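Local structure of ferric-chelate reductase (NAD(P)H) (Archaeoglobus fulgidus, 1I0R) at residues B[54-59]-B[127-132]. The protein reduces ferric iron held in chelators such as siderophores, using NAD(P)H as electron donor and a flavin cofactor, and works as a homodimer. Sequence-based numbering, arbitrary orientation.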
ATOM      1  N   ASN B  54      -0.757 -20.563  -0.458  1.00 23.61           N
ATOM      2  CA  ASN B  54      -0.283 -21.766  -1.110  1.00 24.70           C
ATOM      3  C   ASN B  54      -0.814 -21.929  -2.525  1.00 23.96           C
ATOM      4  O   ASN B  54      -0.102 -22.451  -3.378  1.00 23.55           O
ATOM      5  CB  ASN B  54      -0.604 -22.995  -0.246  1.00 26.23           C
ATOM      6  CG  ASN B  54      -0.036 -22.875   1.162  1.00 28.11           C
ATOM      7  OD1 ASN B  54       1.037 -22.300   1.363  1.00 30.08           O
ATOM      8  ND2 ASN B  54      -0.745 -23.431   2.144  1.00 29.29           N
ATOM      9  N   ALA B  55      -2.041 -21.465  -2.785  1.00 23.73           N
ATOM     10  CA  ALA B  55      -2.623 -21.561  -4.128  1.00 23.48           C
ATOM     11  C   ALA B  55      -1.859 -20.655  -5.083  1.00 23.62           C
ATOM     12  O   ALA B  55      -1.598 -21.010  -6.228  1.00 23.70           O
ATOM     13  CB  ALA B  55      -4.106 -21.174  -4.103  1.00 23.09           C
ATOM     14  N   VAL B  56      -1.483 -19.470  -4.609  1.00 22.99           N
ATOM     15  CA  VAL B  56      -0.745 -18.574  -5.464  1.00 23.70           C
ATOM     16  C   VAL B  56       0.643 -19.155  -5.675  1.00 24.45           C
ATOM     17  O   VAL B  56       1.189 -19.087  -6.769  1.00 25.20           O
ATOM     18  CB  VAL B  56      -0.638 -17.160  -4.844  1.00 22.70           C
ATOM     19  CG1 VAL B  56       0.228 -16.249  -5.740  1.00 22.46           C
ATOM     20  CG2 VAL B  56      -2.020 -16.568  -4.703  1.00 22.03           C
ATOM     21  N   LYS B  57       1.217 -19.739  -4.633  1.00 26.00           N
ATOM     22  CA  LYS B  57       2.548 -20.310  -4.766  1.00 27.96           C
ATOM     23  C   LYS B  57       2.590 -21.416  -5.825  1.00 28.27           C
ATOM     24  O   LYS B  57       3.517 -21.486  -6.627  1.00 28.62           O
ATOM     25  CB  LYS B  57       3.039 -20.853  -3.419  1.00 29.48           C
ATOM     26  CG  LYS B  57       4.517 -21.221  -3.452  1.00 32.40           C
ATOM     27  CD  LYS B  57       5.087 -21.531  -2.076  1.00 33.72           C
ATOM     28  CE  LYS B  57       6.616 -21.598  -2.135  1.00 34.73           C
ATOM     29  NZ  LYS B  57       7.251 -20.318  -2.621  1.00 35.19           N
ATOM     30  N   GLU B  58       1.563 -22.257  -5.846  1.00 28.54           N
ATOM     31  CA  GLU B  58       1.498 -23.364  -6.799  1.00 29.08           C
ATOM     32  C   GLU B  58       1.082 -22.977  -8.221  1.00 28.01           C
ATOM     33  O   GLU B  58       1.707 -23.406  -9.197  1.00 28.66           O
ATOM     34  CB  GLU B  58       0.533 -24.429  -6.277  1.00 31.02           C
ATOM     35  CG  GLU B  58       0.948 -25.030  -4.957  1.00 34.76           C
ATOM     36  CD  GLU B  58      -0.086 -26.004  -4.423  1.00 36.73           C
ATOM     37  OE1 GLU B  58      -0.299 -27.053  -5.076  1.00 38.66           O
ATOM     38  OE2 GLU B  58      -0.690 -25.718  -3.363  1.00 38.33           O
ATOM     39  N   SER B  59       0.034 -22.165  -8.343  1.00 26.42           N
ATOM     40  CA  SER B  59      -0.476 -21.769  -9.654  1.00 25.21           C
ATOM     41  C   SER B  59       0.260 -20.661 -10.379  1.00 24.68           C
ATOM     42  O   SER B  59       0.206 -20.580 -11.602  1.00 24.62           O
ATOM     43  CB  SER B  59      -1.936 -21.353  -9.535  1.00 25.69           C
ATOM     44  OG  SER B  59      -2.041 -20.082  -8.903  1.00 25.46           O
ATOM     45  N   THR B 127       4.813 -13.966   2.261  1.00 18.35           N
ATOM     46  CA  THR B 127       5.480 -13.907   0.968  1.00 18.16           C
ATOM     47  C   THR B 127       4.851 -12.726   0.223  1.00 17.99           C
ATOM     48  O   THR B 127       3.619 -12.570   0.227  1.00 17.49           O
ATOM     49  CB  THR B 127       5.258 -15.170   0.089  1.00 18.40           C
ATOM     50  OG1 THR B 127       5.788 -16.313   0.765  1.00 20.17           O
ATOM     51  CG2 THR B 127       5.974 -15.020  -1.246  1.00 18.98           C
ATOM     52  N   LEU B 128       5.686 -11.870  -0.363  1.00 17.29           N
ATOM     53  CA  LEU B 128       5.164 -10.783  -1.171  1.00 17.67           C
ATOM     54  C   LEU B 128       5.243 -11.294  -2.620  1.00 17.38           C
ATOM     55  O   LEU B 128       6.330 -11.577  -3.140  1.00 17.36           O
ATOM     56  CB  LEU B 128       6.019  -9.513  -1.004  1.00 19.78           C
ATOM     57  CG  LEU B 128       5.458  -8.260  -1.689  1.00 20.97           C
ATOM     58  CD1 LEU B 128       4.257  -7.746  -0.979  1.00 22.77           C
ATOM     59  CD2 LEU B 128       6.497  -7.180  -1.704  1.00 23.90           C
ATOM     60  N   PHE B 129       4.087 -11.456  -3.266  1.00 16.50           N
ATOM     61  CA  PHE B 129       4.065 -11.944  -4.639  1.00 17.11           C
ATOM     62  C   PHE B 129       4.008 -10.758  -5.573  1.00 17.24           C
ATOM     63  O   PHE B 129       3.192  -9.874  -5.367  1.00 18.56           O
ATOM     64  CB  PHE B 129       2.820 -12.828  -4.892  1.00 17.77           C
ATOM     65  CG  PHE B 129       2.812 -14.104  -4.099  1.00 18.55           C
ATOM     66  CD1 PHE B 129       2.142 -14.178  -2.878  1.00 19.23           C
ATOM     67  CD2 PHE B 129       3.496 -15.220  -4.571  1.00 19.35           C
ATOM     68  CE1 PHE B 129       2.148 -15.371  -2.119  1.00 19.83           C
ATOM     69  CE2 PHE B 129       3.517 -16.414  -3.830  1.00 19.39           C
ATOM     70  CZ  PHE B 129       2.845 -16.488  -2.609  1.00 19.66           C
ATOM     71  N   VAL B 130       4.895 -10.722  -6.561  1.00 17.20           N
ATOM     72  CA  VAL B 130       4.885  -9.638  -7.529  1.00 18.25           C
ATOM     73  C   VAL B 130       4.263 -10.182  -8.808  1.00 18.02           C
ATOM     74  O   VAL B 130       4.780 -11.117  -9.419  1.00 17.27           O
ATOM     75  CB  VAL B 130       6.302  -9.143  -7.836  1.00 19.18           C
ATOM     76  CG1 VAL B 130       6.243  -7.984  -8.868  1.00 20.03           C
ATOM     77  CG2 VAL B 130       6.946  -8.631  -6.539  1.00 20.36           C
ATOM     78  N   GLY B 131       3.133  -9.608  -9.192  1.00 17.63           N
ATOM     79  CA  GLY B 131       2.494 -10.082 -10.406  1.00 18.81           C
ATOM     80  C   GLY B 131       2.440  -9.068 -11.526  1.00 19.03           C
ATOM     81  O   GLY B 131       2.261  -7.867 -11.306  1.00 18.93           O
ATOM     82  N   GLU B 132       2.574  -9.545 -12.757  1.00 19.35           N
ATOM     83  CA  GLU B 132       2.466  -8.649 -13.890  1.00 20.19           C
ATOM     84  C   GLU B 132       0.978  -8.653 -14.249  1.00 20.16           C
ATOM     85  O   GLU B 132       0.401  -9.721 -14.429  1.00 19.90           O
ATOM     86  CB  GLU B 132       3.310  -9.167 -15.053  1.00 22.45           C
ATOM     87  CG  GLU B 132       3.407  -8.167 -16.179  1.00 26.00           C
ATOM     88  CD  GLU B 132       4.379  -8.588 -17.282  1.00 28.20           C
ATOM     89  OE1 GLU B 132       5.532  -8.991 -16.974  1.00 29.37           O
ATOM     90  OE2 GLU B 132       3.982  -8.495 -18.464  1.00 30.54           O
TER
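Thr127 and Val56 take the two faces of the Phe129 ring between them. From its place two residues earlier on strand 127-132, Thr127 lays CG2 3.7 Å above the ring plane, displaced toward the rim. Leu128 instead packs on Leu128 of the second subunit. Phe129 itself reaches across to helix 54-59, and on its other face the CG1 methyl of Val56 sits over the middle of the ring, 3.7 Å from the centroid and only 13° off the normal, a CH-pi contact. With CG1 anti to its backbone N (chi1 177°), Val56 presents this branch to the ring; Val56 CG1 comes closest to Phe129 CD2, at 3.6 Å. The outer end of the ring also approaches the adjoining residue, with Phe129 CE2 4.1 Å from Lys57 N and Phe129 CZ 4.4 Å from Lys57 CB. Beyond CB the Lys57 chain leads away from the ring, extended as far as CE, and its amine forms a salt bridge with Glu120 of strand 109-122. Helix 51-59 packs against the six-stranded antiparallel barrel of this flavin reductase-like domain: Val56 also touches Ser18 of strand 14-20 and Val117 of strand 109-122, while Phe129 packs against Val44 and the FMN-binding Leu46 of strand 40-47.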